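Local coordinates for protein lipase (Pelosinus fermentans, PDB 5AH0) that hydrolyses ester bonds, including those of the polyester poly(butylene adipate-co-terephthalate), as a zinc-containing lipase of the alpha/beta-hydrolase clan, at residues Asn18-Leu23 with Ala184-Phe189; Gly11-Gly16 with Gly176-Asn181; Gly325-Ile328 with Lys333-Asn336; Thr122-Leu127 with Ser255-Phe260. All coordinates share one frame; numbering follows the deposited sequence.

Contact 1 (Asn18-Leu23 with Ala184-Phe189)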
# COMPACT_ATOMS: atom_id res chain seq x y z
N ASN A 18 -4.65 12.52 -9.80
CA ASN A 18 -5.80 13.24 -10.33
C ASN A 18 -6.84 13.51 -9.23
O ASN A 18 -7.94 13.98 -9.50
CB ASN A 18 -6.43 12.44 -11.46
CG ASN A 18 -5.48 12.25 -12.63
OD1 ASN A 18 -4.68 13.14 -12.94
ND2 ASN A 18 -5.55 11.09 -13.27
N GLU A 19 -6.47 13.17 -8.00
CA GLU A 19 -7.32 13.37 -6.84
C GLU A 19 -6.64 14.31 -5.85
O GLU A 19 -5.42 14.47 -5.88
CB GLU A 19 -7.62 12.04 -6.16
CG GLU A 19 -8.47 11.09 -6.97
CD GLU A 19 -8.48 9.68 -6.37
OE1 GLU A 19 -7.38 9.14 -6.11
OE2 GLU A 19 -9.58 9.13 -6.17
N VAL A 20 -7.44 14.90 -4.96
CA VAL A 20 -6.93 15.76 -3.90
C VAL A 20 -5.97 16.78 -4.47
O VAL A 20 -4.76 16.73 -4.22
CB VAL A 20 -6.22 14.95 -2.80
CG1 VAL A 20 -5.89 15.83 -1.60
CG2 VAL A 20 -7.08 13.79 -2.36
N LEU A 21 -6.50 17.70 -5.26
CA LEU A 21 -5.70 18.76 -5.85
C LEU A 21 -4.94 19.49 -4.77
O LEU A 21 -5.49 19.79 -3.71
CB LEU A 21 -6.58 19.73 -6.64
CG LEU A 21 -6.69 19.42 -8.13
CD1 LEU A 21 -7.27 18.03 -8.37
CD2 LEU A 21 -7.55 20.48 -8.80
N GLY A 22 -3.67 19.77 -5.03
CA GLY A 22 -2.90 20.57 -4.11
C GLY A 22 -2.09 19.77 -3.12
O GLY A 22 -1.27 20.34 -2.41
N LEU A 23 -2.30 18.46 -3.05
CA LEU A 23 -1.53 17.60 -2.16
C LEU A 23 -1.25 16.25 -2.81
O LEU A 23 -2.15 15.43 -2.98
CB LEU A 23 -2.24 17.40 -0.83
CG LEU A 23 -1.34 16.88 0.31
CD1 LEU A 23 -0.41 17.97 0.80
CD2 LEU A 23 -2.13 16.33 1.45
N ALA A 184 -11.89 13.62 5.72
CA ALA A 184 -12.26 14.89 6.31
C ALA A 184 -11.03 15.75 6.51
O ALA A 184 -11.06 16.96 6.26
CB ALA A 184 -12.97 14.68 7.63
N SER A 185 -9.94 15.12 6.92
CA SER A 185 -8.69 15.84 7.14
C SER A 185 -8.14 16.43 5.85
O SER A 185 -7.70 17.58 5.83
CB SER A 185 -7.64 14.92 7.75
OG SER A 185 -6.42 15.62 7.94
N LEU A 186 -8.15 15.65 4.77
CA LEU A 186 -7.65 16.12 3.49
C LEU A 186 -8.45 17.32 2.98
O LEU A 186 -7.88 18.30 2.49
CB LEU A 186 -7.70 15.00 2.46
CG LEU A 186 -6.78 13.80 2.70
CD1 LEU A 186 -6.95 12.80 1.55
CD2 LEU A 186 -5.33 14.22 2.86
N ALA A 187 -9.77 17.24 3.10
CA ALA A 187 -10.66 18.31 2.66
C ALA A 187 -10.37 19.60 3.40
O ALA A 187 -10.41 20.67 2.80
CB ALA A 187 -12.12 17.91 2.84
N SER A 188 -10.07 19.52 4.69
CA SER A 188 -9.77 20.72 5.45
C SER A 188 -8.41 21.29 5.08
O SER A 188 -8.28 22.47 4.78
CB SER A 188 -9.81 20.44 6.95
OG SER A 188 -9.24 21.51 7.67
N PHE A 189 -7.41 20.42 5.06
CA PHE A 189 -6.02 20.80 4.86
C PHE A 189 -5.75 21.46 3.51
O PHE A 189 -4.89 22.32 3.40
CB PHE A 189 -5.13 19.58 5.03
CG PHE A 189 -3.67 19.89 5.03
CD1 PHE A 189 -3.09 20.58 6.08
CD2 PHE A 189 -2.86 19.46 3.99
CE1 PHE A 189 -1.73 20.86 6.08
CE2 PHE A 189 -1.51 19.73 4.00
CZ PHE A 189 -0.95 20.43 5.04

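Contact 2 (Gly11-Gly16 with Gly176-Asn181)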
# COMPACT_ATOMS: atom_id res chain seq x y z
N GLY A 11 -0.49 3.38 0.02
CA GLY A 11 -1.02 2.41 0.95
C GLY A 11 -2.50 2.59 1.27
O GLY A 11 -3.30 2.95 0.41
N PHE A 12 -2.84 2.30 2.52
CA PHE A 12 -4.21 2.43 3.01
C PHE A 12 -4.72 3.88 2.94
O PHE A 12 -4.08 4.78 3.46
CB PHE A 12 -4.24 1.88 4.45
CG PHE A 12 -5.53 2.10 5.17
CD1 PHE A 12 -6.76 1.86 4.57
CD2 PHE A 12 -5.52 2.54 6.49
CE1 PHE A 12 -7.95 2.07 5.26
CE2 PHE A 12 -6.69 2.76 7.18
CZ PHE A 12 -7.91 2.52 6.57
N MET A 13 -5.86 4.08 2.27
CA MET A 13 -6.48 5.40 2.06
C MET A 13 -5.68 6.32 1.16
O MET A 13 -6.00 7.51 1.04
CB MET A 13 -6.72 6.12 3.39
CG MET A 13 -7.64 5.41 4.36
SD MET A 13 -9.29 5.21 3.70
CE MET A 13 -9.76 6.89 3.27
N GLY A 14 -4.65 5.78 0.51
CA GLY A 14 -3.86 6.55 -0.44
C GLY A 14 -4.69 6.98 -1.63
O GLY A 14 -5.74 6.38 -1.91
N TRP A 15 -4.23 8.01 -2.34
CA TRP A 15 -4.96 8.63 -3.46
C TRP A 15 -4.07 8.94 -4.67
O TRP A 15 -2.85 9.08 -4.53
CB TRP A 15 -5.64 9.92 -2.98
CG TRP A 15 -4.68 10.95 -2.50
CD1 TRP A 15 -4.13 11.97 -3.23
CD2 TRP A 15 -4.16 11.08 -1.17
NE1 TRP A 15 -3.27 12.72 -2.44
CE2 TRP A 15 -3.29 12.20 -1.17
CE3 TRP A 15 -4.34 10.36 0.01
CZ2 TRP A 15 -2.61 12.61 -0.02
CZ3 TRP A 15 -3.64 10.77 1.14
CH2 TRP A 15 -2.79 11.87 1.12
N GLY A 16 -4.67 9.03 -5.85
CA GLY A 16 -3.93 9.23 -7.08
C GLY A 16 -3.75 10.69 -7.45
O GLY A 16 -4.38 11.57 -6.86
N GLY A 176 -12.91 2.33 10.47
CA GLY A 176 -13.80 3.23 9.77
C GLY A 176 -13.70 4.67 10.27
O GLY A 176 -13.91 5.61 9.52
N ASP A 177 -13.39 4.84 11.55
CA ASP A 177 -13.23 6.18 12.08
C ASP A 177 -12.00 6.82 11.45
O ASP A 177 -12.02 8.00 11.09
CB ASP A 177 -13.08 6.17 13.60
CG ASP A 177 -12.88 7.57 14.16
OD1 ASP A 177 -13.89 8.28 14.36
OD2 ASP A 177 -11.72 7.97 14.38
N PHE A 178 -10.94 6.03 11.32
CA PHE A 178 -9.73 6.52 10.70
C PHE A 178 -9.97 6.91 9.25
O PHE A 178 -9.49 7.93 8.78
CB PHE A 178 -8.61 5.49 10.77
CG PHE A 178 -7.35 5.98 10.14
CD1 PHE A 178 -6.51 6.83 10.84
CD2 PHE A 178 -7.03 5.65 8.83
CE1 PHE A 178 -5.37 7.32 10.25
CE2 PHE A 178 -5.87 6.14 8.24
CZ PHE A 178 -5.05 6.98 8.95
N ALA A 179 -10.70 6.07 8.52
CA ALA A 179 -10.94 6.36 7.12
C ALA A 179 -11.69 7.68 6.97
O ALA A 179 -11.23 8.59 6.28
CB ALA A 179 -11.70 5.23 6.46
N LYS A 180 -12.85 7.77 7.63
CA LYS A 180 -13.66 8.97 7.59
C LYS A 180 -12.84 10.21 7.93
O LYS A 180 -12.89 11.21 7.20
CB LYS A 180 -14.84 8.85 8.55
CG LYS A 180 -15.93 7.89 8.09
CD LYS A 180 -16.75 7.42 9.28
CE LYS A 180 -18.10 6.91 8.81
NZ LYS A 180 -18.86 6.26 9.90
N ASN A 181 -12.06 10.13 8.99
CA ASN A 181 -11.29 11.29 9.42
C ASN A 181 -10.16 11.66 8.46
O ASN A 181 -9.83 12.83 8.31
CB ASN A 181 -10.73 11.07 10.81
CG ASN A 181 -11.75 11.34 11.89
OD1 ASN A 181 -12.06 12.50 12.19
ND2 ASN A 181 -12.29 10.27 12.48

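Contact 3 (Gly325-Ile328 with Lys333-Asn336)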
# COMPACT_ATOMS: atom_id res chain seq x y z
N GLY A 325 9.29 -6.81 8.09
CA GLY A 325 9.04 -7.90 7.18
C GLY A 325 7.99 -8.83 7.74
O GLY A 325 7.70 -8.77 8.94
N PRO A 326 7.41 -9.69 6.88
CA PRO A 326 6.39 -10.63 7.33
C PRO A 326 7.02 -11.72 8.18
O PRO A 326 7.93 -12.40 7.71
CB PRO A 326 5.84 -11.20 6.03
CG PRO A 326 6.93 -11.02 5.04
CD PRO A 326 7.69 -9.80 5.44
N LYS A 327 6.55 -11.87 9.42
CA LYS A 327 7.07 -12.87 10.33
C LYS A 327 6.05 -13.93 10.68
O LYS A 327 6.36 -15.12 10.72
CB LYS A 327 7.57 -12.21 11.63
CG LYS A 327 8.95 -11.62 11.55
CD LYS A 327 8.88 -10.12 11.52
CE LYS A 327 8.20 -9.59 12.75
NZ LYS A 327 7.98 -8.14 12.58
N ILE A 328 4.83 -13.49 10.94
CA ILE A 328 3.79 -14.38 11.44
C ILE A 328 3.23 -15.25 10.31
O ILE A 328 2.81 -14.74 9.28
CB ILE A 328 2.66 -13.56 12.10
CG1 ILE A 328 3.25 -12.61 13.14
CG2 ILE A 328 1.68 -14.45 12.79
CD1 ILE A 328 2.22 -11.78 13.84
N LYS A 333 12.99 -14.78 5.19
CA LYS A 333 14.16 -14.47 5.99
C LYS A 333 14.32 -12.96 6.14
O LYS A 333 14.31 -12.23 5.16
CB LYS A 333 15.44 -15.08 5.39
CG LYS A 333 15.54 -16.59 5.52
CD LYS A 333 16.85 -17.10 4.92
CE LYS A 333 16.98 -18.61 5.09
NZ LYS A 333 18.21 -19.15 4.43
N ILE A 334 14.45 -12.50 7.38
CA ILE A 334 14.64 -11.08 7.60
C ILE A 334 16.03 -10.84 8.15
O ILE A 334 16.45 -11.47 9.11
CB ILE A 334 13.57 -10.53 8.56
CG1 ILE A 334 12.19 -10.80 7.98
CG2 ILE A 334 13.76 -9.03 8.77
CD1 ILE A 334 11.08 -10.37 8.86
N VAL A 335 16.72 -9.89 7.53
CA VAL A 335 18.13 -9.64 7.80
C VAL A 335 18.40 -8.16 8.09
O VAL A 335 17.75 -7.29 7.52
CB VAL A 335 18.98 -10.10 6.59
CG1 VAL A 335 20.41 -9.58 6.66
CG2 VAL A 335 18.94 -11.61 6.46
N ASN A 336 19.33 -7.88 8.99
CA ASN A 336 19.83 -6.52 9.17
C ASN A 336 20.72 -6.09 8.00
O ASN A 336 21.69 -6.77 7.66
CB ASN A 336 20.61 -6.40 10.48
CG ASN A 336 19.72 -6.20 11.68
OD1 ASN A 336 18.61 -5.69 11.56
ND2 ASN A 336 20.21 -6.59 12.85

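Contact 4 (Thr122-Leu127 with Ser255-Phe260)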
# COMPACT_ATOMS: atom_id res chain seq x y z
N THR A 122 2.18 -9.22 -3.02
CA THR A 122 1.14 -10.04 -3.62
C THR A 122 1.27 -10.01 -5.14
O THR A 122 1.14 -11.05 -5.80
CB THR A 122 -0.25 -9.56 -3.20
OG1 THR A 122 -0.33 -9.57 -1.76
CG2 THR A 122 -1.34 -10.44 -3.78
N LEU A 123 1.53 -8.83 -5.68
CA LEU A 123 1.74 -8.70 -7.12
C LEU A 123 2.83 -9.64 -7.61
O LEU A 123 2.64 -10.33 -8.61
CB LEU A 123 2.08 -7.26 -7.48
CG LEU A 123 2.46 -7.08 -8.95
CD1 LEU A 123 1.26 -7.36 -9.84
CD2 LEU A 123 3.01 -5.68 -9.20
N VAL A 124 3.98 -9.66 -6.93
CA VAL A 124 5.11 -10.46 -7.42
C VAL A 124 4.82 -11.96 -7.25
O VAL A 124 5.31 -12.79 -8.03
CB VAL A 124 6.45 -10.11 -6.73
CG1 VAL A 124 6.79 -8.63 -6.92
CG2 VAL A 124 6.43 -10.48 -5.26
N GLN A 125 4.00 -12.29 -6.25
CA GLN A 125 3.60 -13.68 -6.04
C GLN A 125 2.78 -14.17 -7.22
O GLN A 125 2.94 -15.31 -7.67
CB GLN A 125 2.81 -13.84 -4.74
CG GLN A 125 2.61 -15.29 -4.35
CD GLN A 125 3.88 -15.95 -3.84
OE1 GLN A 125 4.73 -15.30 -3.23
NE2 GLN A 125 4.03 -17.24 -4.13
N LEU A 126 1.90 -13.31 -7.72
CA LEU A 126 1.06 -13.62 -8.87
C LEU A 126 1.87 -13.59 -10.16
O LEU A 126 1.66 -14.42 -11.06
CB LEU A 126 -0.11 -12.64 -8.93
CG LEU A 126 -1.12 -12.89 -7.81
CD1 LEU A 126 -2.28 -11.90 -7.86
CD2 LEU A 126 -1.63 -14.33 -7.86
N LEU A 127 2.82 -12.66 -10.25
CA LEU A 127 3.71 -12.59 -11.41
C LEU A 127 4.46 -13.89 -11.62
O LEU A 127 4.49 -14.45 -12.72
CB LEU A 127 4.72 -11.45 -11.25
CG LEU A 127 4.15 -10.05 -11.39
CD1 LEU A 127 5.25 -9.03 -11.30
CD2 LEU A 127 3.43 -9.95 -12.73
N SER A 255 12.99 -15.41 -4.93
CA SER A 255 14.43 -15.62 -4.95
C SER A 255 15.18 -14.54 -5.71
O SER A 255 16.31 -14.21 -5.37
CB SER A 255 14.75 -16.98 -5.57
OG SER A 255 14.06 -18.01 -4.88
N ASP A 256 14.55 -14.00 -6.75
CA ASP A 256 15.23 -13.07 -7.65
C ASP A 256 14.81 -11.63 -7.42
O ASP A 256 14.86 -10.82 -8.35
CB ASP A 256 14.94 -13.45 -9.10
CG ASP A 256 13.47 -13.54 -9.36
OD1 ASP A 256 12.72 -13.77 -8.39
OD2 ASP A 256 13.06 -13.36 -10.53
N ILE A 257 14.34 -11.33 -6.21
CA ILE A 257 13.94 -9.97 -5.86
C ILE A 257 14.69 -9.43 -4.64
O ILE A 257 14.70 -10.07 -3.58
CB ILE A 257 12.43 -9.89 -5.56
CG1 ILE A 257 11.60 -10.43 -6.72
CG2 ILE A 257 12.03 -8.46 -5.22
CD1 ILE A 257 10.11 -10.30 -6.49
N TYR A 258 15.29 -8.26 -4.76
CA TYR A 258 15.88 -7.62 -3.59
C TYR A 258 14.76 -7.01 -2.72
O TYR A 258 13.86 -6.34 -3.23
CB TYR A 258 16.87 -6.54 -4.02
CG TYR A 258 18.20 -7.06 -4.54
CD1 TYR A 258 19.22 -7.42 -3.66
CD2 TYR A 258 18.44 -7.16 -5.90
CE1 TYR A 258 20.44 -7.89 -4.14
CE2 TYR A 258 19.65 -7.62 -6.38
CZ TYR A 258 20.65 -7.98 -5.49
OH TYR A 258 21.85 -8.45 -5.97
N TYR A 259 14.81 -7.25 -1.41
CA TYR A 259 13.79 -6.69 -0.53
C TYR A 259 14.39 -5.70 0.46
O TYR A 259 15.32 -6.03 1.20
CB TYR A 259 13.05 -7.79 0.23
CG TYR A 259 12.14 -8.65 -0.61
CD1 TYR A 259 12.65 -9.73 -1.33
CD2 TYR A 259 10.77 -8.43 -0.65
CE1 TYR A 259 11.82 -10.55 -2.08
CE2 TYR A 259 9.93 -9.25 -1.41
CZ TYR A 259 10.46 -10.31 -2.12
OH TYR A 259 9.65 -11.13 -2.87
N PHE A 260 13.85 -4.48 0.48
CA PHE A 260 14.22 -3.50 1.49
C PHE A 260 12.98 -3.04 2.26
O PHE A 260 11.98 -2.65 1.66
CB PHE A 260 14.91 -2.29 0.85
CG PHE A 260 16.15 -2.63 0.10
CD1 PHE A 260 17.37 -2.72 0.75
CD2 PHE A 260 16.11 -2.87 -1.27
CE1 PHE A 260 18.53 -3.03 0.06
CE2 PHE A 260 17.26 -3.19 -1.96
CZ PHE A 260 18.47 -3.27 -1.29

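Contact 1 (Asn18-Leu23 with Ala184-Phe189)
Leu23 drives its forked end between Leu186 and Phe189. CD1 of Leu23 lies at the edge of the Phe189 ring, in its plane, 3.8 Å from CE2 of Phe189. Its other methyl, CD2, is shared, lying 4.1 Å from both CD2 of Leu186 and CD2 of Phe189. Leu23 can reach both residues because its CG stands anti to the backbone N (chi1 -162°), which swings the fork out to the helix. Leu186 divides its own fork between two partners: while its CD2 faces Leu23, its CD1 meets CG2 of Val20 at 4.0 Å. All three pairs of side chains cross at about a right angle, so branch touches branch and none of the chains run alongside one another. Leu186 and Phe189 are three residues apart on the helix and therefore share a face; the ring of Phe189, with CG anti to its backbone N (chi1 -173°), offers Leu23 its rim.

Val20 and Leu23 are brought side by side by a type II beta turn, closed by Leu23 N bonding to Val20 O at 3.2 Å. Gly22 suits the third place of this turn, since at its backbone angles a side chain would press on the carbonyl oxygen of Leu21. Branched aliphatic residues suit the inner side, where only carbon surfaces meet. Thr190 touches Val20 and Leu23 as well, and Trp15 packs on Val20. The contact thus fastens the loop between strand 6-9 and helix 32-38 onto the C-terminal part of helix 173-190.

Contact 2 (Gly11-Gly16 with Gly176-Asn181)
The carbonyl oxygen of Asp177, one residue before the Phe178 that meets Phe12, is gripped twice by Asn181. The backbone N of Asn181 makes the regular helical bond to Asp177 O at 3.0 Å. Its ND2 comes to Asp177 O from the opposite face of the carbonyl plane, 43° out of it, at 2.7 Å. Across the contact the chemistry turns apolar. The rings of Phe12 and Phe178 are inclined by 30° but slid apart, with centroids 5.6 Å from each other, so they overlap little. Their rims meet obliquely, CE2 of Phe12 lying 3.3 Å from CD2 of Phe178. With CG anti to the backbone N (chi1 172°), Phe12 carries its ring toward the helix, and the two side chains run past one another in opposite directions.

A type II beta turn from Gly11 to Gly14 presents Phe12 and Met13 to helix 173-190. It follows strand 6-9, the place where related lipases usually build part of the oxyanion hole. Met13, flexible enough to fold at chi2 and chi3, lays its CG 3.4 Å above the plane of the Phe12 ring, offset toward the rim. Its SD then reaches CB of Ala179 at 3.7 Å, where the small alanine lets the sulfur come close to the helix backbone. With an alanine at Phe12, the rim of Phe178 and CG of Met13 would probably lose the ring they rest on, leaving a gap beside the helix. Phe175 also meets the Phe12 ring, while Phe290 packs edge-to-face with Phe178.

Contact 3 (Gly325-Ile328 with Lys333-Asn336)
Gly325 and Ile334 are the closest backbone positions of the two segments, their CA atoms 6.5 Å apart, with Gly325 almost fully extended at a phi of 154°. A side chain could hardly be fitted at Gly325: a CB would fall 2.7 Å from CD1 of Ile334 and would also press on the carbonyl oxygen of Asn324.

Practically the whole contact is made by that one methyl. CD1 of Ile334 sits 3.6 Å from CA of Gly325 and 3.5 Å from CD of Lys327, with the carbonyl oxygen of Pro326 a little farther off. It gets there because CG1 lies anti to the carbonyl carbon and chi2 (177°) stretches CD1 to the full length of the chain. Lys327 meets it crosswise, at about a right angle, with the middle of its side chain. Bends at chi2 and chi3 put its methylenes against Ile334 and carry NZ on to a hydrogen bond with Asn324 OD1 and a salt bridge with Asp164 OD2. Trp346 of the adjoining strand packs on both Pro326 and Ile334, so the contact joins the end of a long loop to the edge of the parallel sheet.

Lys327 thus does two jobs. Its carbons contribute van der Waals surface to the outstretched CD1 arm of Ile334, and its ammonium group is held by Asn324 and Asp164, which probably keeps the methylenes against the methyl.

Contact 4 (Thr122-Leu127 with Ser255-Phe260)
The ring of Tyr259 slides past Val124 with its polar end, OH lying 4.1 Å from CG2 of that valine, while CG2 of Ile257 covers one face, 3.8 Å above the plane and offset toward the rim. The hydroxyl accepts a hydrogen bond from the backbone N of Gln254; the indole of Trp346 meets the ring at about 45°. Tyrosine suits this place because its flat body packs against aliphatic groups while its polar end still finds a partner.

The main apolar contact is between Ile257 and Val124, which reach toward each other tip to tip. CD1 of Ile257 lies 3.7 Å from both CB and CG1 of Val124 and 3.9 Å from its CG2. Ile257 extends fully (chi2 -177°), bridging backbones whose CA atoms are 9.0 Å apart. Val124 keeps CG1 anti to its carbonyl carbon and holds CG2 between N and carbonyl carbon, which spreads both methyls around CD1 of Ile257. The long arm of isoleucine spans the distance, and the compact valine on the helix leaves room for its end. Val153 and Ile156 of strand 153-159 also take in Val124, and a salt bridge joins Asp256 to Lys128 of the helix.

Helix 116-129 follows strand 108-113 and packs over the parallel sheet to which strand 258-265 belongs. Such packing is as expected of the alpha/beta-hydrolase fold, in which the helix that follows the strand equivalent to 108-113 usually starts at the nucleophile elbow.

In the fold
Contacts 1 and 2 hold two parts of one loop, which follows strand 6-9, against helix 173-190. They touch through Trp15, whose NE1 probably bonds to Leu23 O. Contacts 3 and 4 lie on the other side of the chain's centre and both reach the parallel sheet, their centres about 14 Å apart. Contacts 1, 2 and 4 are buried. Contact 3 is only partly so, and its place shows in its chemistry, for the methylenes of a lysine join the packing while its charged end turns to partners outside the two segments. Contact 1 is purely aliphatic and aromatic, contact 2 adds sulfur, and contact 4 a tyrosine hydroxyl.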